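Local atomic coordinates of aldehyde dehydrogenase (Bartonella henselae, PDB entry 3I44), a protein that probably oxidises aldehydes to carboxylic acids, using a nicotinamide cofactor as the electron acceptor. Residues 162-168 against 241-247; 299-303 against 403-407. The protein carries 1 engineered substitution. One frame throughout, in Å; residues are numbered along the deposited sequence. Where two conformers were deposited one is given.

Contact 1 (162-168 against 241-247); sequences IGVVGLI and LEMISFT. Engineered in segment 241-247: E242 (natural residue Gly).
The F246 ring meets I168 obliquely: I168 CG2 lies 3.6 Å from F246 CD1, and the F246 side chain also touches A252 and I256 of helix 250-261. F246 shares its face of the sheet with I168 and I244; a chi1 of 172° swings the ring away from its backbone N, alongside its carbonyl carbon, with CD1 against I168 CG2. The other flat group is the carboxylate of E242, an engineered residue standing where the natural sequence has glycine. Its OE2 comes 3.6 Å from I162 O, but its strong partners are R476 and R451 of the second subunit, both salt-bridged to OE2.

Between these ends, strands 164-168 and 243-247 run parallel, their axes 4.7 Å apart at closest. The backbone ladder begins with E242 N on V164 O, then G166 N on M243 O, S245 N on G166 O and I168 N on S245 O, and finishes with T247 N on I168 O. The G166-M243 bond is almost straight, 178° at the hydrogen. M243 N is buried without a partner in the model. G166 presents a bare CA, and two methyl groups close over it: I244 CD1 at 3.7 Å from G166 CA and L241 CD1 at 3.9 Å. Further back, V164 CG1 sits 3.6 Å from L241 CD2.

On the other face are V165, L167, M243 and S245. V165 CG1 lies alongside M243 CB, L167 CD2 touches S245 CB, and M243 SD reaches back to I162 CG2 at 4.0 Å. S245 OG and T247 OG1 are both hydrogen-bonded to K181 NZ. Neighbouring parallel strands with a helix laid across one face are what the Rossmann-like cofactor-binding domain of aldehyde dehydrogenases is built on.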
ATOM      1  N   ILE A 162       7.700  -8.268  -8.253  1.00 20.78           N
ATOM      2  CA  ILE A 162       6.726  -8.648  -7.212  1.00 20.13           C
ATOM      3  C   ILE A 162       6.144 -10.049  -7.495  1.00 20.70           C
ATOM      4  O   ILE A 162       5.846 -10.803  -6.556  1.00 20.86           O
ATOM      5  CB  ILE A 162       5.632  -7.559  -6.987  1.00 20.27           C
ATOM      6  CG1 ILE A 162       4.981  -7.748  -5.607  1.00 20.84           C
ATOM      7  CG2 ILE A 162       4.588  -7.565  -8.114  1.00 17.29           C
ATOM      8  CD1 ILE A 162       4.141  -6.513  -5.049  1.00 20.55           C
ATOM      9  N   GLY A 163       6.042 -10.409  -8.771  1.00 20.40           N
ATOM     10  CA  GLY A 163       5.525 -11.726  -9.166  1.00 20.78           C
ATOM     11  C   GLY A 163       4.531 -11.670 -10.309  1.00 20.17           C
ATOM     12  O   GLY A 163       4.672 -10.874 -11.234  1.00 20.39           O
ATOM     13  N   VAL A 164       3.516 -12.542 -10.246  1.00 20.15           N
ATOM     14  CA  VAL A 164       2.482 -12.614 -11.238  1.00 19.43           C
ATOM     15  C   VAL A 164       1.413 -11.646 -10.784  1.00 19.30           C
ATOM     16  O   VAL A 164       1.013 -11.681  -9.650  1.00 19.05           O
ATOM     17  CB  VAL A 164       1.903 -14.045 -11.401  1.00 20.06           C
ATOM     18  CG1 VAL A 164       0.976 -14.091 -12.595  1.00 22.39           C
ATOM     19  CG2 VAL A 164       3.005 -15.107 -11.579  1.00 18.87           C
ATOM     20  N   VAL A 165       0.964 -10.761 -11.672  1.00 19.46           N
ATOM     21  CA  VAL A 165       0.079  -9.676 -11.299  1.00 18.68           C
ATOM     22  C   VAL A 165      -1.195  -9.655 -12.099  1.00 19.67           C
ATOM     23  O   VAL A 165      -1.257 -10.099 -13.261  1.00 18.46           O
ATOM     24  CB  VAL A 165       0.814  -8.320 -11.382  1.00 19.65           C
ATOM     25  CG1 VAL A 165       2.102  -8.418 -10.538  1.00 16.43           C
ATOM     26  CG2 VAL A 165       1.168  -7.964 -12.845  1.00 16.66           C
ATOM     27  N   GLY A 166      -2.223  -9.103 -11.454  1.00 19.60           N
ATOM     28  CA  GLY A 166      -3.530  -8.858 -12.079  1.00 19.85           C
ATOM     29  C   GLY A 166      -3.737  -7.402 -12.423  1.00 18.97           C
ATOM     30  O   GLY A 166      -3.526  -6.515 -11.589  1.00 20.74           O
ATOM     31  N   LEU A 167      -4.153  -7.157 -13.659  1.00 18.67           N
ATOM     32  CA  LEU A 167      -4.330  -5.813 -14.201  1.00 18.13           C
ATOM     33  C   LEU A 167      -5.755  -5.648 -14.665  1.00 18.40           C
ATOM     34  O   LEU A 167      -6.235  -6.447 -15.452  1.00 17.77           O
ATOM     35  CB  LEU A 167      -3.364  -5.563 -15.365  1.00 17.65           C
ATOM     36  CG  LEU A 167      -1.869  -5.876 -15.148  1.00 18.63           C
ATOM     37  CD1 LEU A 167      -1.026  -5.477 -16.353  1.00 17.21           C
ATOM     38  CD2 LEU A 167      -1.352  -5.148 -13.859  1.00 16.53           C
ATOM     39  N   ILE A 168      -6.431  -4.594 -14.197  1.00 18.01           N
ATOM     40  CA  ILE A 168      -7.838  -4.371 -14.551  1.00 19.36           C
ATOM     41  C   ILE A 168      -8.032  -2.936 -14.972  1.00 20.64           C
ATOM     42  O   ILE A 168      -7.671  -2.014 -14.229  1.00 19.80           O
ATOM     43  CB  ILE A 168      -8.806  -4.701 -13.389  1.00 19.19           C
ATOM     44  CG1 ILE A 168      -8.726  -6.178 -13.031  1.00 18.90           C
ATOM     45  CG2 ILE A 168     -10.275  -4.285 -13.735  1.00 19.22           C
ATOM     46  CD1 ILE A 168      -9.459  -6.545 -11.720  1.00 21.22           C
ATOM     47  N   LEU A 241      -1.708 -14.700  -7.533  1.00 25.38           N
ATOM     48  CA  LEU A 241      -1.331 -13.331  -7.907  1.00 25.22           C
ATOM     49  C   LEU A 241      -0.800 -12.609  -6.692  1.00 24.76           C
ATOM     50  O   LEU A 241      -1.353 -12.714  -5.594  1.00 24.32           O
ATOM     51  CB  LEU A 241      -2.495 -12.560  -8.523  1.00 25.35           C
ATOM     52  CG  LEU A 241      -3.121 -13.150  -9.792  1.00 25.27           C
ATOM     53  CD1 LEU A 241      -4.304 -12.205 -10.270  1.00 23.71           C
ATOM     54  CD2 LEU A 241      -2.083 -13.391 -10.874  1.00 23.64           C
ATOM     55  N   GLU A 242       0.277 -11.864  -6.865  1.00 23.89           N
ATOM     56  CA  GLU A 242       0.842 -11.185  -5.715  1.00 24.09           C
ATOM     57  C   GLU A 242       0.454  -9.689  -5.651  1.00 23.09           C
ATOM     58  O   GLU A 242       0.653  -9.009  -4.637  1.00 23.08           O
ATOM     59  CB  GLU A 242       2.333 -11.491  -5.632  1.00 25.50           C
ATOM     60  CG  GLU A 242       2.653 -12.403  -4.334  1.00 31.34           C
ATOM     61  CD  GLU A 242       3.091 -11.488  -3.235  1.00 38.32           C
ATOM     62  OE1 GLU A 242       2.275 -11.041  -2.366  1.00 34.68           O
ATOM     63  OE2 GLU A 242       4.298 -11.106  -3.360  1.00 47.60           O
ATOM     64  N   MET A 243      -0.185  -9.207  -6.703  1.00 22.20           N
ATOM     65  CA  MET A 243      -0.578  -7.808  -6.782  1.00 21.85           C
ATOM     66  C   MET A 243      -1.720  -7.616  -7.726  1.00 22.05           C
ATOM     67  O   MET A 243      -1.817  -8.313  -8.729  1.00 22.38           O
ATOM     68  CB  MET A 243       0.603  -6.973  -7.282  1.00 22.47           C
ATOM     69  CG  MET A 243       0.235  -5.574  -7.732  1.00 24.03           C
ATOM     70  SD  MET A 243       1.711  -4.738  -8.108  1.00 30.06           S
ATOM     71  CE  MET A 243       1.079  -3.096  -8.632  1.00 23.15           C
ATOM     72  N   ILE A 244      -2.579  -6.648  -7.409  1.00 21.89           N
ATOM     73  CA  ILE A 244      -3.628  -6.207  -8.307  1.00 22.45           C
ATOM     74  C   ILE A 244      -3.476  -4.709  -8.545  1.00 21.39           C
ATOM     75  O   ILE A 244      -3.450  -3.941  -7.569  1.00 20.53           O
ATOM     76  CB  ILE A 244      -5.030  -6.400  -7.730  1.00 23.34           C
ATOM     77  CG1 ILE A 244      -5.326  -7.878  -7.634  1.00 26.38           C
ATOM     78  CG2 ILE A 244      -6.090  -5.774  -8.679  1.00 23.59           C
ATOM     79  CD1 ILE A 244      -5.462  -8.551  -8.960  1.00 31.21           C
ATOM     80  N   SER A 245      -3.384  -4.332  -9.829  1.00 20.23           N
ATOM     81  CA  SER A 245      -3.434  -2.940 -10.251  1.00 20.68           C
ATOM     82  C   SER A 245      -4.789  -2.666 -10.878  1.00 20.52           C
ATOM     83  O   SER A 245      -5.114  -3.224 -11.908  1.00 19.33           O
ATOM     84  CB  SER A 245      -2.311  -2.599 -11.229  1.00 19.91           C
ATOM     85  OG  SER A 245      -2.340  -1.209 -11.476  1.00 20.36           O
ATOM     86  N   PHE A 246      -5.556  -1.769 -10.263  1.00 20.19           N
ATOM     87  CA  PHE A 246      -6.918  -1.518 -10.690  1.00 20.74           C
ATOM     88  C   PHE A 246      -7.195  -0.030 -10.921  1.00 19.76           C
ATOM     89  O   PHE A 246      -6.859   0.801 -10.111  1.00 18.69           O
ATOM     90  CB  PHE A 246      -7.913  -2.084  -9.645  1.00 20.58           C
ATOM     91  CG  PHE A 246      -9.351  -1.700  -9.892  1.00 20.51           C
ATOM     92  CD1 PHE A 246     -10.178  -2.515 -10.635  1.00 20.82           C
ATOM     93  CD2 PHE A 246      -9.870  -0.535  -9.376  1.00 19.82           C
ATOM     94  CE1 PHE A 246     -11.500  -2.158 -10.863  1.00 22.91           C
ATOM     95  CE2 PHE A 246     -11.176  -0.181  -9.585  1.00 21.69           C
ATOM     96  CZ  PHE A 246     -11.988  -0.981 -10.354  1.00 23.72           C
ATOM     97  N   THR A 247      -7.781   0.270 -12.061  1.00 20.14           N
ATOM     98  CA  THR A 247      -8.267   1.615 -12.375  1.00 20.18           C
ATOM     99  C   THR A 247      -9.772   1.498 -12.645  1.00 20.32           C
ATOM    100  O   THR A 247     -10.197   0.663 -13.432  1.00 18.70           O
ATOM    101  CB  THR A 247      -7.559   2.165 -13.615  1.00 20.52           C
ATOM    102  OG1 THR A 247      -6.153   2.249 -13.338  1.00 20.68           O
ATOM    103  CG2 THR A 247      -8.101   3.536 -14.005  1.00 19.87           C
TER

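Contact 2 (299-303 against 403-407); sequences SGQSC and EIFGP
Q301 lies over the ring of F405 where two family motifs meet: SGQSC fits the loop that carries the nucleophilic cysteine in aldehyde dehydrogenases, probably C303 here, and EIFGP the loop whose glutamate and phenylalanine line the cofactor site in relatives.

Aromatic contacts dominate. Q301 CA makes a CH-pi contact over the F405 face, 3.9 Å from the ring centroid, and S302 N lies above the same face toward the rim. In the conformer given, one of two deposited, C303 SG comes in at the ring edge, 3.7 Å from F405 CZ. F405 is held in an unusual pose, its chi1 of -114° falling off the staggered positions; the Q301 and F405 side chains cross at about a right angle, with the Q301 amide plane turned 59° from the ring.

The direct contacts include no hydrogen bond between the two segments; three waters bridge them instead. One water donates to G300 O and accepts from F405 N. A second donates both to Q301 OE1 and, at 2.7 Å, to F405 O, and its oxygen lies in the ring plane at the edge. A third sits 2.6 Å from E403 OE2 and also reaches S302 O; the same carboxylate oxygen is hydrogen-bonded by G273 N.

The backbones come together closely around the two glycines and the inverse gamma turn centred on Q301. G300 CA points its hydrogen at G406 O across 3.6 Å, with an angle of 174° at the hydrogen. At the far end S299 O is pressed against the proline: it lies 3.2 Å from P407 CD and 3.1 Å from P407 N, a nitrogen with no hydrogen to offer.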
ATOM      1  N   SER A 299     -16.138  14.179 -23.087  1.00 21.15           N
ATOM      2  CA  SER A 299     -17.513  14.238 -22.593  1.00 20.71           C
ATOM      3  C   SER A 299     -17.578  14.104 -21.074  1.00 21.52           C
ATOM      4  O   SER A 299     -18.552  13.578 -20.522  1.00 21.92           O
ATOM      5  CB  SER A 299     -18.376  13.192 -23.287  1.00 20.78           C
ATOM      6  OG  SER A 299     -18.212  13.278 -24.709  1.00 15.98           O
ATOM      7  N   GLY A 300     -16.543  14.623 -20.403  1.00 20.80           N
ATOM      8  CA  GLY A 300     -16.483  14.629 -18.959  1.00 20.38           C
ATOM      9  C   GLY A 300     -16.051  13.320 -18.339  1.00 20.66           C
ATOM     10  O   GLY A 300     -16.100  13.167 -17.093  1.00 21.80           O
ATOM     11  N   GLN A 301     -15.611  12.378 -19.167  1.00 19.59           N
ATOM     12  CA  GLN A 301     -15.353  10.996 -18.692  1.00 19.71           C
ATOM     13  C   GLN A 301     -13.878  10.850 -18.358  1.00 19.76           C
ATOM     14  O   GLN A 301     -13.159  10.085 -18.999  1.00 19.66           O
ATOM     15  CB  GLN A 301     -15.765   9.974 -19.770  1.00 19.69           C
ATOM     16  CG  GLN A 301     -17.243  10.144 -20.160  1.00 21.14           C
ATOM     17  CD  GLN A 301     -17.686   9.300 -21.315  1.00 21.39           C
ATOM     18  OE1 GLN A 301     -18.612   8.504 -21.160  1.00 20.44           O
ATOM     19  NE2 GLN A 301     -17.062   9.492 -22.501  1.00 18.75           N
ATOM     20  N   SER A 302     -13.427  11.696 -17.437  1.00 19.81           N
ATOM     21  CA  SER A 302     -12.072  11.731 -16.999  1.00 19.65           C
ATOM     22  C   SER A 302     -12.105  11.807 -15.492  1.00 20.25           C
ATOM     23  O   SER A 302     -12.737  12.695 -14.909  1.00 19.39           O
ATOM     24  CB  SER A 302     -11.328  12.936 -17.602  1.00 20.30           C
ATOM     25  OG  SER A 302     -11.159  12.740 -18.987  1.00 17.65           O
ATOM     26  N   CYS A 303     -11.412  10.878 -14.841  1.00 20.60           N
ATOM     27  CA  CYS A 303     -11.471  10.806 -13.392  0.50 20.93           C
ATOM     28  C   CYS A 303     -10.977  12.094 -12.718  1.00 20.64           C
ATOM     29  O   CYS A 303     -11.458  12.449 -11.650  1.00 20.91           O
ATOM     30  CB  CYS A 303     -10.728   9.556 -12.913  0.50 21.45           C
ATOM     31  SG  CYS A 303     -11.370   8.005 -13.713  0.50 23.83           S
ATOM     32  N   GLU A 403     -19.463  11.927  -8.479  1.00 25.48           N
ATOM     33  CA  GLU A 403     -18.771  12.004  -9.748  1.00 25.78           C
ATOM     34  C   GLU A 403     -19.806  11.717 -10.826  1.00 25.56           C
ATOM     35  O   GLU A 403     -20.405  10.677 -10.795  1.00 27.24           O
ATOM     36  CB  GLU A 403     -17.644  10.990  -9.823  1.00 25.90           C
ATOM     37  CG  GLU A 403     -16.834  11.128 -11.085  1.00 28.25           C
ATOM     38  CD  GLU A 403     -15.640  10.197 -11.111  1.00 31.18           C
ATOM     39  OE1 GLU A 403     -15.809   9.023 -10.708  1.00 30.91           O
ATOM     40  OE2 GLU A 403     -14.553  10.635 -11.554  1.00 29.02           O
ATOM     41  N   ILE A 404     -19.973  12.619 -11.796  1.00 24.68           N
ATOM     42  CA  ILE A 404     -21.028  12.517 -12.798  1.00 23.52           C
ATOM     43  C   ILE A 404     -20.548  11.796 -14.052  1.00 24.16           C
ATOM     44  O   ILE A 404     -21.303  11.007 -14.632  1.00 22.86           O
ATOM     45  CB  ILE A 404     -21.576  13.898 -13.161  1.00 24.20           C
ATOM     46  CG1 ILE A 404     -22.140  14.591 -11.916  1.00 24.50           C
ATOM     47  CG2 ILE A 404     -22.631  13.816 -14.322  1.00 22.51           C
ATOM     48  CD1 ILE A 404     -22.407  16.122 -12.082  1.00 23.05           C
ATOM     49  N   PHE A 405     -19.301  12.045 -14.479  1.00 23.75           N
ATOM     50  CA  PHE A 405     -18.763  11.395 -15.673  1.00 24.40           C
ATOM     51  C   PHE A 405     -19.545  11.717 -16.963  1.00 24.04           C
ATOM     52  O   PHE A 405     -19.655  10.893 -17.850  1.00 23.13           O
ATOM     53  CB  PHE A 405     -18.634   9.862 -15.459  1.00 25.33           C
ATOM     54  CG  PHE A 405     -17.204   9.373 -15.461  1.00 27.02           C
ATOM     55  CD1 PHE A 405     -16.785   8.440 -16.373  1.00 27.99           C
ATOM     56  CD2 PHE A 405     -16.277   9.894 -14.568  1.00 28.37           C
ATOM     57  CE1 PHE A 405     -15.447   7.994 -16.388  1.00 30.55           C
ATOM     58  CE2 PHE A 405     -14.954   9.455 -14.567  1.00 28.54           C
ATOM     59  CZ  PHE A 405     -14.539   8.509 -15.489  1.00 29.34           C
ATOM     60  N   GLY A 406     -20.082  12.932 -17.037  1.00 23.79           N
ATOM     61  CA  GLY A 406     -20.702  13.455 -18.244  1.00 23.75           C
ATOM     62  C   GLY A 406     -20.291  14.917 -18.354  1.00 24.37           C
ATOM     63  O   GLY A 406     -19.618  15.434 -17.442  1.00 23.82           O
ATOM     64  N   PRO A 407     -20.703  15.605 -19.439  1.00 24.36           N
ATOM     65  CA  PRO A 407     -20.304  16.992 -19.649  1.00 24.02           C
ATOM     66  C   PRO A 407     -21.125  17.945 -18.829  1.00 24.04           C
ATOM     67  O   PRO A 407     -21.940  18.690 -19.374  1.00 24.37           O
ATOM     68  CB  PRO A 407     -20.526  17.175 -21.138  1.00 24.21           C
ATOM     69  CG  PRO A 407     -21.709  16.295 -21.419  1.00 24.61           C
ATOM     70  CD  PRO A 407     -21.392  15.063 -20.631  1.00 24.70           C
TER
HETATM   71  O   HOH W   1     -16.974  13.824 -14.380  1.00 27.37           O
HETATM   72  O   HOH W   2     -20.008   8.333 -18.669  1.00 24.77           O
HETATM   73  O   HOH W   3     -14.687  12.861 -12.907  1.00 24.47           O

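How the contacts relate
From the N terminus, the chain reaches strand 156-168 after the N-terminal strands and helices, and contact 1 closes when strand 243-247 returns beside it after 72 residues that include helix 174-188 and strand 191-195. Contact 2 opens only later, at 299-303, and closes 99 residues on at 403-407, so the two loops follow in series without crossing. Contact 1 joins neighbouring strands of one sheet; contact 2 joins the loops leading into strands 308-312 and 408-414, neighbours in another. Their centres are 26 Å apart and they do not touch. N172 and W173, just past strand 156-168, link them: N172 reaches Q301 and F405, and W173 reaches S302.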